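Local coordinates for protein inactive glucansucrase (Lactobacillus reuteri, PDB 5JBD) that belongs to the glucansucrase-type glycoside hydrolases of family 70, built round a TIM barrel, but is an inactive member of that family, at residues 79-84 and 151-156; 758-763 and 836-841; 862-867 and 871-876. One frame throughout, in Å; residues are numbered along the deposited sequence.

Contact 1: residues 79-84 and 151-156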
ATOM      1  N   TRP A  79      17.052 -11.397 -36.070  1.00 34.27           N
ATOM      2  CA  TRP A  79      17.802 -11.241 -34.846  1.00 33.99           C
ATOM      3  C   TRP A  79      17.981 -12.600 -34.175  1.00 33.05           C
ATOM      4  O   TRP A  79      17.208 -13.525 -34.412  1.00 33.11           O
ATOM      5  CB  TRP A  79      17.102 -10.244 -33.926  1.00 34.79           C
ATOM      6  CG  TRP A  79      17.166  -8.836 -34.439  1.00 36.14           C
ATOM      7  CD1 TRP A  79      16.713  -8.376 -35.653  1.00 36.98           C
ATOM      8  CD2 TRP A  79      17.718  -7.704 -33.771  1.00 35.77           C
ATOM      9  NE1 TRP A  79      16.952  -7.034 -35.771  1.00 37.21           N
ATOM     10  CE2 TRP A  79      17.574  -6.596 -34.637  1.00 36.57           C
ATOM     11  CE3 TRP A  79      18.336  -7.515 -32.536  1.00 34.55           C
ATOM     12  CZ2 TRP A  79      18.022  -5.322 -34.298  1.00 37.07           C
ATOM     13  CZ3 TRP A  79      18.775  -6.260 -32.203  1.00 34.88           C
ATOM     14  CH2 TRP A  79      18.603  -5.169 -33.069  1.00 35.51           C
ATOM     15  N   ARG A  80      19.030 -12.715 -33.367  1.00 32.38           N
ATOM     16  CA  ARG A  80      19.329 -13.927 -32.632  1.00 32.06           C
ATOM     17  C   ARG A  80      19.654 -13.599 -31.184  1.00 31.52           C
ATOM     18  O   ARG A  80      20.141 -12.507 -30.886  1.00 29.98           O
ATOM     19  CB  ARG A  80      20.507 -14.679 -33.271  1.00 33.56           C
ATOM     20  CG  ARG A  80      20.294 -15.166 -34.697  1.00 33.72           C
ATOM     21  CD  ARG A  80      19.235 -16.251 -34.778  1.00 33.86           C
ATOM     22  NE  ARG A  80      19.026 -16.758 -36.132  1.00 34.34           N
ATOM     23  CZ  ARG A  80      18.150 -16.279 -37.020  1.00 34.27           C
ATOM     24  NH1 ARG A  80      17.361 -15.240 -36.748  1.00 34.22           N
ATOM     25  NH2 ARG A  80      18.067 -16.846 -38.217  1.00 35.46           N
ATOM     26  N   PRO A  81      19.370 -14.543 -30.266  1.00 31.40           N
ATOM     27  CA  PRO A  81      19.694 -14.347 -28.865  1.00 31.10           C
ATOM     28  C   PRO A  81      21.201 -14.390 -28.639  1.00 31.19           C
ATOM     29  O   PRO A  81      21.905 -15.253 -29.212  1.00 30.54           O
ATOM     30  CB  PRO A  81      19.002 -15.525 -28.181  1.00 31.03           C
ATOM     31  CG  PRO A  81      18.990 -16.587 -29.215  1.00 32.01           C
ATOM     32  CD  PRO A  81      18.761 -15.870 -30.503  1.00 32.05           C
ATOM     33  N   LEU A  82      21.687 -13.461 -27.821  1.00 30.54           N
ATOM     34  CA  LEU A  82      23.109 -13.390 -27.481  1.00 30.69           C
ATOM     35  C   LEU A  82      23.621 -14.696 -26.849  1.00 31.86           C
ATOM     36  O   LEU A  82      24.783 -15.077 -27.062  1.00 31.77           O
ATOM     37  CB  LEU A  82      23.395 -12.174 -26.592  1.00 30.13           C
ATOM     38  CG  LEU A  82      23.395 -10.802 -27.290  1.00 30.22           C
ATOM     39  CD1 LEU A  82      23.240  -9.648 -26.305  1.00 30.15           C
ATOM     40  CD2 LEU A  82      24.656 -10.627 -28.119  1.00 31.01           C
ATOM     41  N   LEU A  83      22.751 -15.412 -26.124  1.00 32.12           N
ATOM     42  CA  LEU A  83      23.134 -16.671 -25.460  1.00 32.85           C
ATOM     43  C   LEU A  83      23.471 -17.838 -26.377  1.00 34.16           C
ATOM     44  O   LEU A  83      23.951 -18.861 -25.887  1.00 35.19           O
ATOM     45  CB  LEU A  83      22.065 -17.111 -24.439  1.00 32.70           C
ATOM     46  CG  LEU A  83      22.195 -16.400 -23.094  1.00 32.35           C
ATOM     47  CD1 LEU A  83      20.889 -16.517 -22.310  1.00 32.18           C
ATOM     48  CD2 LEU A  83      23.392 -16.907 -22.291  1.00 32.98           C
ATOM     49  N   MET A  84      23.207 -17.712 -27.678  1.00 34.25           N
ATOM     50  CA  MET A  84      23.751 -18.644 -28.683  1.00 35.44           C
ATOM     51  C   MET A  84      25.252 -18.450 -28.942  1.00 35.80           C
ATOM     52  O   MET A  84      25.897 -19.366 -29.484  1.00 35.69           O
ATOM     53  CB  MET A  84      23.038 -18.472 -30.034  1.00 35.74           C
ATOM     54  CG  MET A  84      21.704 -19.165 -30.129  1.00 35.78           C
ATOM     55  SD  MET A  84      20.845 -18.669 -31.623  1.00 34.68           S
ATOM     56  CE  MET A  84      21.807 -19.490 -32.895  1.00 35.66           C
ATOM     57  N   SER A 151      10.255 -18.063 -32.629  1.00 41.37           N
ATOM     58  CA  SER A 151       9.372 -18.000 -31.456  1.00 42.29           C
ATOM     59  C   SER A 151       9.639 -19.164 -30.475  1.00 41.03           C
ATOM     60  O   SER A 151       9.718 -18.948 -29.257  1.00 39.28           O
ATOM     61  CB  SER A 151       7.905 -17.943 -31.930  1.00 44.42           C
ATOM     62  OG  SER A 151       7.033 -17.630 -30.854  1.00 49.94           O
ATOM     63  N   LYS A 152       9.844 -20.377 -31.003  1.00 41.20           N
ATOM     64  CA  LYS A 152      10.256 -21.509 -30.164  1.00 41.86           C
ATOM     65  C   LYS A 152      11.611 -21.227 -29.490  1.00 40.44           C
ATOM     66  O   LYS A 152      11.754 -21.410 -28.282  1.00 38.38           O
ATOM     67  CB  LYS A 152      10.332 -22.810 -30.968  1.00 43.91           C
ATOM     68  CG  LYS A 152      10.481 -24.059 -30.095  1.00 44.73           C
ATOM     69  CD  LYS A 152      10.761 -25.307 -30.926  1.00 45.78           C
ATOM     70  CE  LYS A 152      10.989 -26.529 -30.038  1.00 46.68           C
ATOM     71  NZ  LYS A 152      12.249 -26.468 -29.238  1.00 45.32           N
ATOM     72  N   LEU A 153      12.591 -20.784 -30.281  1.00 38.24           N
ATOM     73  CA  LEU A 153      13.923 -20.424 -29.757  1.00 37.29           C
ATOM     74  C   LEU A 153      13.841 -19.433 -28.610  1.00 35.04           C
ATOM     75  O   LEU A 153      14.488 -19.623 -27.566  1.00 33.68           O
ATOM     76  CB  LEU A 153      14.818 -19.863 -30.883  1.00 36.82           C
ATOM     77  CG  LEU A 153      16.209 -19.335 -30.502  1.00 36.22           C
ATOM     78  CD1 LEU A 153      17.037 -20.398 -29.795  1.00 36.56           C
ATOM     79  CD2 LEU A 153      16.938 -18.868 -31.754  1.00 36.98           C
ATOM     80  N   ALA A 154      13.030 -18.390 -28.785  1.00 33.99           N
ATOM     81  CA  ALA A 154      12.842 -17.375 -27.750  1.00 32.69           C
ATOM     82  C   ALA A 154      12.351 -17.956 -26.412  1.00 32.61           C
ATOM     83  O   ALA A 154      12.859 -17.591 -25.343  1.00 31.46           O
ATOM     84  CB  ALA A 154      11.882 -16.292 -28.232  1.00 32.65           C
ATOM     85  N   ASN A 155      11.373 -18.853 -26.488  1.00 33.69           N
ATOM     86  CA  ASN A 155      10.876 -19.582 -25.301  1.00 35.15           C
ATOM     87  C   ASN A 155      11.958 -20.487 -24.688  1.00 34.14           C
ATOM     88  O   ASN A 155      12.096 -20.548 -23.482  1.00 33.86           O
ATOM     89  CB  ASN A 155       9.640 -20.432 -25.654  1.00 37.23           C
ATOM     90  CG  ASN A 155       8.410 -19.592 -26.012  1.00 38.24           C
ATOM     91  OD1 ASN A 155       8.223 -18.478 -25.522  1.00 39.13           O
ATOM     92  ND2 ASN A 155       7.553 -20.151 -26.851  1.00 40.09           N
ATOM     93  N   ASP A 156      12.720 -21.174 -25.539  1.00 35.24           N
ATOM     94  CA  ASP A 156      13.791 -22.059 -25.078  1.00 35.51           C
ATOM     95  C   ASP A 156      14.906 -21.270 -24.391  1.00 34.64           C
ATOM     96  O   ASP A 156      15.429 -21.708 -23.370  1.00 35.66           O
ATOM     97  CB  ASP A 156      14.315 -22.920 -26.232  1.00 36.73           C
ATOM     98  CG  ASP A 156      13.274 -23.926 -26.731  1.00 37.03           C
ATOM     99  OD1 ASP A 156      12.376 -24.294 -25.945  1.00 37.78           O
ATOM    100  OD2 ASP A 156      13.345 -24.350 -27.898  1.00 35.62           O
TER
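L153 meets P81 and M84 through one methyl group. The contact between the two segments is apolar and small, about 112 Å² of buried surface. CD2 of L153 comes against the ring of P81, 3.7 Å from its CD. The same CD2 lies 3.9 Å from SD of M84, whose side chain crosses that of L153 at a slant. M84 gets there by a bend at its last torsion (chi3 71°). On L153, CG stands anti to the backbone N (chi1 175°), and the branch leads out from the helix to the proline.

No hydrogen bond or salt bridge spans the two segments. R80 and K152 each have a partner in their own segment. NH1 of R80 donates to O of W79 over 2.9 Å, from above the carbonyl plane. NZ of K152 forms a salt bridge with OD2 of D156 at 2.7 Å. E141 is a second partner of R80, by a salt bridge.

The contact joins the short strand 80-81 and the 3-10 turn 82-84 to the start of helix 151-162. Helix 126-147 touches M84 and L153 through I140. F96 packs on M84 and F100 on L153, both from helix 90-101. W58 of strand 58-59 packs on P81.

Contact 2: residues 758-763 and 836-841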
ATOM      1  N   GLY A 758      10.165   0.486 -18.761  1.00 31.63           N
ATOM      2  CA  GLY A 758      11.503   0.833 -19.244  1.00 31.90           C
ATOM      3  C   GLY A 758      12.626   0.419 -18.304  1.00 30.53           C
ATOM      4  O   GLY A 758      12.631   0.808 -17.132  1.00 28.68           O
ATOM      5  N   GLN A 759      13.576  -0.360 -18.824  1.00 29.42           N
ATOM      6  CA  GLN A 759      14.770  -0.748 -18.079  1.00 29.20           C
ATOM      7  C   GLN A 759      15.864   0.306 -18.181  1.00 30.75           C
ATOM      8  O   GLN A 759      15.967   1.040 -19.182  1.00 29.91           O
ATOM      9  CB  GLN A 759      15.338  -2.079 -18.559  1.00 30.34           C
ATOM     10  CG  GLN A 759      14.578  -3.283 -18.050  1.00 30.11           C
ATOM     11  CD  GLN A 759      15.100  -4.589 -18.619  1.00 32.00           C
ATOM     12  OE1 GLN A 759      14.859  -4.907 -19.786  1.00 31.19           O
ATOM     13  NE2 GLN A 759      15.828  -5.346 -17.806  1.00 32.39           N
ATOM     14  N   GLU A 760      16.678   0.357 -17.129  1.00 30.64           N
ATOM     15  CA  GLU A 760      17.767   1.305 -17.009  1.00 32.10           C
ATOM     16  C   GLU A 760      18.935   0.607 -16.324  1.00 32.06           C
ATOM     17  O   GLU A 760      18.729  -0.180 -15.403  1.00 33.30           O
ATOM     18  CB  GLU A 760      17.302   2.513 -16.190  1.00 32.49           C
ATOM     19  CG  GLU A 760      18.253   3.707 -16.196  1.00 33.64           C
ATOM     20  CD  GLU A 760      17.762   4.883 -15.363  1.00 33.38           C
ATOM     21  OE1 GLU A 760      16.658   4.816 -14.757  1.00 32.16           O
ATOM     22  OE2 GLU A 760      18.504   5.887 -15.304  1.00 36.46           O
ATOM     23  N   ALA A 761      20.157   0.879 -16.777  1.00 31.60           N
ATOM     24  CA  ALA A 761      21.339   0.377 -16.086  1.00 31.40           C
ATOM     25  C   ALA A 761      21.567   1.255 -14.864  1.00 30.82           C
ATOM     26  O   ALA A 761      21.840   2.453 -14.986  1.00 31.42           O
ATOM     27  CB  ALA A 761      22.566   0.364 -16.988  1.00 32.31           C
ATOM     28  N   VAL A 762      21.426   0.656 -13.693  1.00 29.63           N
ATOM     29  CA  VAL A 762      21.696   1.340 -12.418  1.00 29.07           C
ATOM     30  C   VAL A 762      22.778   0.581 -11.668  1.00 29.13           C
ATOM     31  O   VAL A 762      22.929  -0.624 -11.864  1.00 30.07           O
ATOM     32  CB  VAL A 762      20.429   1.448 -11.539  1.00 27.75           C
ATOM     33  CG1 VAL A 762      19.495   2.502 -12.100  1.00 28.04           C
ATOM     34  CG2 VAL A 762      19.701   0.116 -11.413  1.00 27.57           C
ATOM     35  N   THR A 763      23.536   1.283 -10.832  1.00 28.61           N
ATOM     36  CA  THR A 763      24.526   0.651  -9.981  1.00 28.88           C
ATOM     37  C   THR A 763      23.881   0.421  -8.609  1.00 30.56           C
ATOM     38  O   THR A 763      23.351   1.370  -8.002  1.00 29.08           O
ATOM     39  CB  THR A 763      25.787   1.507  -9.884  1.00 29.33           C
ATOM     40  OG1 THR A 763      26.304   1.737 -11.204  1.00 29.73           O
ATOM     41  CG2 THR A 763      26.850   0.805  -9.051  1.00 30.37           C
ATOM     42  N   TRP A 836       9.452   9.339 -15.026  1.00 30.40           N
ATOM     43  CA  TRP A 836      10.223   8.833 -13.877  1.00 29.29           C
ATOM     44  C   TRP A 836      11.417   8.029 -14.378  1.00 29.65           C
ATOM     45  O   TRP A 836      11.334   7.360 -15.402  1.00 29.62           O
ATOM     46  CB  TRP A 836       9.349   7.972 -12.930  1.00 28.48           C
ATOM     47  CG  TRP A 836       8.236   8.760 -12.300  1.00 28.23           C
ATOM     48  CD1 TRP A 836       6.944   8.847 -12.731  1.00 28.94           C
ATOM     49  CD2 TRP A 836       8.332   9.602 -11.150  1.00 28.41           C
ATOM     50  NE1 TRP A 836       6.231   9.699 -11.926  1.00 28.42           N
ATOM     51  CE2 TRP A 836       7.055  10.173 -10.940  1.00 28.66           C
ATOM     52  CE3 TRP A 836       9.377   9.937 -10.281  1.00 27.60           C
ATOM     53  CZ2 TRP A 836       6.788  11.054  -9.874  1.00 30.01           C
ATOM     54  CZ3 TRP A 836       9.117  10.817  -9.219  1.00 28.50           C
ATOM     55  CH2 TRP A 836       7.835  11.367  -9.030  1.00 28.01           C
ATOM     56  N   SER A 837      12.522   8.108 -13.652  1.00 29.25           N
ATOM     57  CA  SER A 837      13.695   7.273 -13.897  1.00 29.27           C
ATOM     58  C   SER A 837      14.498   7.175 -12.587  1.00 30.13           C
ATOM     59  O   SER A 837      14.104   7.774 -11.581  1.00 28.34           O
ATOM     60  CB  SER A 837      14.533   7.846 -15.044  1.00 29.65           C
ATOM     61  OG  SER A 837      15.219   9.018 -14.651  1.00 28.74           O
ATOM     62  N   ALA A 838      15.611   6.433 -12.604  1.00 30.77           N
ATOM     63  CA  ALA A 838      16.344   6.083 -11.381  1.00 30.89           C
ATOM     64  C   ALA A 838      16.874   7.278 -10.601  1.00 31.36           C
ATOM     65  O   ALA A 838      16.962   7.224  -9.365  1.00 29.33           O
ATOM     66  CB  ALA A 838      17.486   5.133 -11.699  1.00 31.95           C
ATOM     67  N   LYS A 839      17.212   8.360 -11.302  1.00 31.04           N
ATOM     68  CA  LYS A 839      17.723   9.552 -10.630  1.00 32.81           C
ATOM     69  C   LYS A 839      16.752  10.130  -9.592  1.00 30.83           C
ATOM     70  O   LYS A 839      17.197  10.820  -8.682  1.00 31.88           O
ATOM     71  CB  LYS A 839      18.151  10.630 -11.631  1.00 34.03           C
ATOM     72  CG  LYS A 839      17.033  11.349 -12.357  1.00 36.49           C
ATOM     73  CD  LYS A 839      17.624  12.284 -13.409  1.00 40.03           C
ATOM     74  CE  LYS A 839      16.550  13.115 -14.086  1.00 42.36           C
ATOM     75  NZ  LYS A 839      17.097  13.892 -15.236  1.00 46.71           N
ATOM     76  N   TYR A 840      15.451   9.829  -9.724  1.00 29.36           N
ATOM     77  CA  TYR A 840      14.426  10.244  -8.763  1.00 28.23           C
ATOM     78  C   TYR A 840      14.008   9.148  -7.766  1.00 28.59           C
ATOM     79  O   TYR A 840      12.973   9.293  -7.084  1.00 27.51           O
ATOM     80  CB  TYR A 840      13.182  10.744  -9.522  1.00 28.01           C
ATOM     81  CG  TYR A 840      13.398  11.982 -10.347  1.00 28.88           C
ATOM     82  CD1 TYR A 840      14.021  13.110  -9.804  1.00 29.24           C
ATOM     83  CD2 TYR A 840      12.976  12.043 -11.678  1.00 29.91           C
ATOM     84  CE1 TYR A 840      14.219  14.244 -10.561  1.00 30.27           C
ATOM     85  CE2 TYR A 840      13.177  13.182 -12.446  1.00 30.15           C
ATOM     86  CZ  TYR A 840      13.794  14.277 -11.884  1.00 30.26           C
ATOM     87  OH  TYR A 840      14.002  15.418 -12.624  1.00 30.41           O
ATOM     88  N   GLN A 841      14.806   8.082  -7.656  1.00 28.47           N
ATOM     89  CA  GLN A 841      14.451   6.879  -6.881  1.00 28.08           C
ATOM     90  C   GLN A 841      15.589   6.471  -5.942  1.00 28.22           C
ATOM     91  O   GLN A 841      16.774   6.630  -6.282  1.00 28.32           O
ATOM     92  CB  GLN A 841      14.125   5.719  -7.837  1.00 27.21           C
ATOM     93  CG  GLN A 841      12.921   6.004  -8.715  1.00 26.47           C
ATOM     94  CD  GLN A 841      12.712   4.980  -9.819  1.00 28.40           C
ATOM     95  OE1 GLN A 841      13.120   3.820  -9.717  1.00 27.51           O
ATOM     96  NE2 GLN A 841      12.043   5.409 -10.876  1.00 28.96           N
TER
HETATM   97  O   HOH W   1      17.673   8.228 -14.164  1.00 27.09           O
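E760 hydrogen-bonds with its carboxylate to the backbone N of A838, where a 3-10 turn approaches an antiparallel sheet. E760 lies in the segment of strand 758-767, and the turn leads into strand 841-845 of the same sheet.

From CB, the E760 side chain starts with CG anti to the backbone N (chi1 -169°). It then runs out extended (chi2 -180°) toward the turn. CD comes within 3.7 Å of CB of A838. The two oxygens then take different partners. OE1 accepts the N-H of A838 at 2.9 Å through its syn lone pair, the one on the side of OE2. The bond is slightly bent, with 157° at the hydrogen. OE1 is also hydrogen-bonded to OG1 of T790 on strand 784-791. The carboxylate thus links the turn to the neighbouring strand too. OE2 receives a hydrogen bond from a water at 2.7 Å. That water accepts from N of K839 and is bonded to OG of S837, 2.6 Å away. Through it the carboxylate reaches a second backbone N-H of the turn. These bonds fix the rotation of the buried carboxylate.

The methyl of A838 points at the strand. F196 of strand 193-197 touches both V762 and A838 and so borders the apolar part of the contact. Here the packing is tight: CG1 of V762 lies only 3.3 Å from CB of A838.

Contact 3: residues 862-867 and 871-876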
ATOM      1  N   TYR A 862      33.160  -4.464 -18.151  1.00 44.04           N
ATOM      2  CA  TYR A 862      31.813  -4.396 -18.716  1.00 41.64           C
ATOM      3  C   TYR A 862      31.882  -4.192 -20.229  1.00 40.87           C
ATOM      4  O   TYR A 862      32.656  -3.360 -20.714  1.00 40.58           O
ATOM      5  CB  TYR A 862      31.004  -3.257 -18.093  1.00 40.78           C
ATOM      6  CG  TYR A 862      30.425  -3.594 -16.735  1.00 40.10           C
ATOM      7  CD1 TYR A 862      29.310  -4.429 -16.619  1.00 39.40           C
ATOM      8  CD2 TYR A 862      30.987  -3.086 -15.565  1.00 39.05           C
ATOM      9  CE1 TYR A 862      28.774  -4.744 -15.368  1.00 38.41           C
ATOM     10  CE2 TYR A 862      30.459  -3.405 -14.311  1.00 39.37           C
ATOM     11  CZ  TYR A 862      29.358  -4.230 -14.218  1.00 38.20           C
ATOM     12  OH  TYR A 862      28.830  -4.536 -12.981  1.00 38.34           O
ATOM     13  N   ALA A 863      31.091  -4.968 -20.966  1.00 38.81           N
ATOM     14  CA  ALA A 863      30.896  -4.722 -22.385  1.00 39.35           C
ATOM     15  C   ALA A 863      30.178  -3.384 -22.524  1.00 39.07           C
ATOM     16  O   ALA A 863      29.403  -2.988 -21.640  1.00 39.35           O
ATOM     17  CB  ALA A 863      30.078  -5.835 -23.027  1.00 39.99           C
ATOM     18  N   TYR A 864      30.463  -2.666 -23.603  1.00 38.79           N
ATOM     19  CA  TYR A 864      29.857  -1.345 -23.792  1.00 38.75           C
ATOM     20  C   TYR A 864      29.757  -1.011 -25.256  1.00 39.24           C
ATOM     21  O   TYR A 864      30.671  -1.310 -26.024  1.00 39.86           O
ATOM     22  CB  TYR A 864      30.658  -0.266 -23.051  1.00 38.45           C
ATOM     23  CG  TYR A 864      29.931   1.050 -22.886  1.00 37.68           C
ATOM     24  CD1 TYR A 864      29.047   1.261 -21.825  1.00 37.02           C
ATOM     25  CD2 TYR A 864      30.130   2.090 -23.785  1.00 38.57           C
ATOM     26  CE1 TYR A 864      28.379   2.469 -21.672  1.00 36.50           C
ATOM     27  CE2 TYR A 864      29.469   3.300 -23.643  1.00 38.01           C
ATOM     28  CZ  TYR A 864      28.602   3.493 -22.583  1.00 37.47           C
ATOM     29  OH  TYR A 864      27.953   4.710 -22.456  1.00 37.02           O
ATOM     30  N   LEU A 865      28.638  -0.399 -25.627  1.00 39.59           N
ATOM     31  CA  LEU A 865      28.400   0.034 -26.987  1.00 39.69           C
ATOM     32  C   LEU A 865      28.313   1.552 -26.988  1.00 40.12           C
ATOM     33  O   LEU A 865      27.340   2.132 -26.512  1.00 39.57           O
ATOM     34  CB  LEU A 865      27.116  -0.589 -27.518  1.00 38.97           C
ATOM     35  CG  LEU A 865      26.797  -0.280 -28.974  1.00 39.56           C
ATOM     36  CD1 LEU A 865      27.901  -0.801 -29.895  1.00 39.94           C
ATOM     37  CD2 LEU A 865      25.447  -0.878 -29.334  1.00 39.15           C
ATOM     38  N   ASN A 866      29.365   2.185 -27.500  1.00 43.09           N
ATOM     39  CA  ASN A 866      29.403   3.629 -27.669  1.00 44.62           C
ATOM     40  C   ASN A 866      28.636   3.961 -28.934  1.00 48.71           C
ATOM     41  O   ASN A 866      29.113   3.697 -30.037  1.00 51.41           O
ATOM     42  CB  ASN A 866      30.855   4.112 -27.762  1.00 46.63           C
ATOM     43  CG  ASN A 866      30.977   5.629 -27.800  1.00 47.14           C
ATOM     44  OD1 ASN A 866      30.343   6.302 -28.614  1.00 46.32           O
ATOM     45  ND2 ASN A 866      31.812   6.173 -26.928  1.00 48.75           N
ATOM     46  N   SER A 867      27.436   4.496 -28.773  1.00 50.50           N
ATOM     47  CA  SER A 867      26.627   4.959 -29.898  1.00 54.35           C
ATOM     48  C   SER A 867      25.541   5.872 -29.355  1.00 55.78           C
ATOM     49  O   SER A 867      25.134   5.736 -28.199  1.00 56.55           O
ATOM     50  CB  SER A 867      26.014   3.776 -30.689  1.00 58.28           C
ATOM     51  OG  SER A 867      24.938   3.169 -29.995  1.00 56.51           O
ATOM     52  N   LYS A 871      28.239   7.414 -24.136  1.00 46.27           N
ATOM     53  CA  LYS A 871      29.626   7.793 -24.402  1.00 48.57           C
ATOM     54  C   LYS A 871      30.573   7.563 -23.216  1.00 45.46           C
ATOM     55  O   LYS A 871      31.670   8.114 -23.183  1.00 43.20           O
ATOM     56  CB  LYS A 871      29.671   9.273 -24.819  1.00 53.76           C
ATOM     57  CG  LYS A 871      28.821   9.633 -26.034  1.00 60.05           C
ATOM     58  CD  LYS A 871      29.055  11.083 -26.452  1.00 65.99           C
ATOM     59  CE  LYS A 871      28.173  11.512 -27.622  1.00 69.43           C
ATOM     60  NZ  LYS A 871      28.646  10.986 -28.936  1.00 69.66           N
ATOM     61  N   ALA A 872      30.171   6.736 -22.260  1.00 42.94           N
ATOM     62  CA  ALA A 872      30.970   6.537 -21.042  1.00 43.25           C
ATOM     63  C   ALA A 872      32.309   5.838 -21.292  1.00 42.55           C
ATOM     64  O   ALA A 872      33.275   6.094 -20.587  1.00 42.16           O
ATOM     65  CB  ALA A 872      30.164   5.773 -20.002  1.00 43.21           C
ATOM     66  N   PHE A 873      32.342   4.950 -22.282  1.00 43.00           N
ATOM     67  CA  PHE A 873      33.539   4.189 -22.663  1.00 44.60           C
ATOM     68  C   PHE A 873      33.586   4.050 -24.173  1.00 44.87           C
ATOM     69  O   PHE A 873      32.568   4.217 -24.843  1.00 42.82           O
ATOM     70  CB  PHE A 873      33.504   2.779 -22.052  1.00 44.45           C
ATOM     71  CG  PHE A 873      33.407   2.770 -20.553  1.00 44.70           C
ATOM     72  CD1 PHE A 873      34.557   2.867 -19.767  1.00 44.33           C
ATOM     73  CD2 PHE A 873      32.166   2.679 -19.922  1.00 43.91           C
ATOM     74  CE1 PHE A 873      34.472   2.876 -18.380  1.00 45.28           C
ATOM     75  CE2 PHE A 873      32.077   2.683 -18.533  1.00 43.89           C
ATOM     76  CZ  PHE A 873      33.230   2.782 -17.762  1.00 43.15           C
ATOM     77  N   ASN A 874      34.763   3.719 -24.703  1.00 46.00           N
ATOM     78  CA  ASN A 874      34.866   3.277 -26.092  1.00 47.91           C
ATOM     79  C   ASN A 874      34.117   1.950 -26.225  1.00 45.49           C
ATOM     80  O   ASN A 874      33.980   1.204 -25.252  1.00 44.40           O
ATOM     81  CB  ASN A 874      36.324   3.061 -26.526  1.00 50.25           C
ATOM     82  CG  ASN A 874      37.175   4.316 -26.419  1.00 52.58           C
ATOM     83  OD1 ASN A 874      38.306   4.258 -25.947  1.00 53.72           O
ATOM     84  ND2 ASN A 874      36.639   5.449 -26.857  1.00 53.15           N
ATOM     85  N   THR A 875      33.641   1.669 -27.432  1.00 44.63           N
ATOM     86  CA  THR A 875      32.979   0.402 -27.719  1.00 42.74           C
ATOM     87  C   THR A 875      33.892  -0.780 -27.380  1.00 43.26           C
ATOM     88  O   THR A 875      35.072  -0.778 -27.725  1.00 44.86           O
ATOM     89  CB  THR A 875      32.513   0.361 -29.178  1.00 43.07           C
ATOM     90  OG1 THR A 875      31.458   1.318 -29.346  1.00 39.74           O
ATOM     91  CG2 THR A 875      32.020  -1.044 -29.590  1.00 43.13           C
ATOM     92  N   LEU A 876      33.348  -1.755 -26.657  1.00 42.22           N
ATOM     93  CA  LEU A 876      34.089  -2.950 -26.251  1.00 42.57           C
ATOM     94  C   LEU A 876      33.112  -4.122 -26.222  1.00 41.08           C
ATOM     95  O   LEU A 876      32.238  -4.160 -25.353  1.00 39.08           O
ATOM     96  CB  LEU A 876      34.716  -2.732 -24.863  1.00 43.41           C
ATOM     97  CG  LEU A 876      35.521  -3.891 -24.253  1.00 44.19           C
ATOM     98  CD1 LEU A 876      36.759  -4.189 -25.089  1.00 44.84           C
ATOM     99  CD2 LEU A 876      35.891  -3.603 -22.798  1.00 44.65           C
TER
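Y864 and L876 exchange two backbone hydrogen bonds, as an antiparallel hydrogen-bonded pair in a single beta bridge. N of L876 donates to O of Y864 at 2.8 Å, and N of Y864 to O of L876 at 2.9 Å.

Side chains add three more bonds toward the bend of the hairpin-like loop. OG1 of T875 accepts N of N866 at 2.9 Å, with a bent angle of 143° at the hydrogen. ND2 of N866 reaches back across to O of F873 at 3.0 Å. It donates nearly in its own amide plane, but arrives from above the carbonyl plane of F873. The hydroxyl of Y864 accepts N of A872, also at 3.0 Å. With CG anti to its backbone N (chi1 -165°), the Y864 ring lies along the opposing segment and carries its OH to the A872 end.

The packing gathers round this ring. F873 presents an edge to one face of Y864 in a T-shaped stack, the centroids 5.4 Å apart and the planes at 74°. CD2 of F873 is the atom over that face, displaced toward the rim. The methyl of A872 meets CZ of Y864 at 3.8 Å. Away from the ring, CD1 of L865 runs alongside CG2 of T875, 4.1 Å away.

Neither segment is a regular strand. Both lie in the loop region that follows strand 841-845. Backbone bonds tie A863 to V855 and L865 to G51. Y864 makes a further edge-to-face pair with Y52, and OH of Y862 bonds to N of I785 in strand 784-791.

From the N terminus, contact 1 comes first. It closes a mostly helical loop of 66 residues and holds strand 80-81 to helix 151-162. The chain then passes through all eight parallel strands of the barrel before contact 2 opens. Contact 2 closes 72 residues. It joins strand 758-767 of the six-stranded antiparallel sheet to the turn leading into another of its strands, 841-845. Contact 3 follows, with only three residues between its segments, and folds the C-terminal loop on itself. The three are in series, so none nests in or crosses another. The centres of contacts 2 and 3 are about 19 Å apart, and those of contacts 1 and 2 about 27 Å.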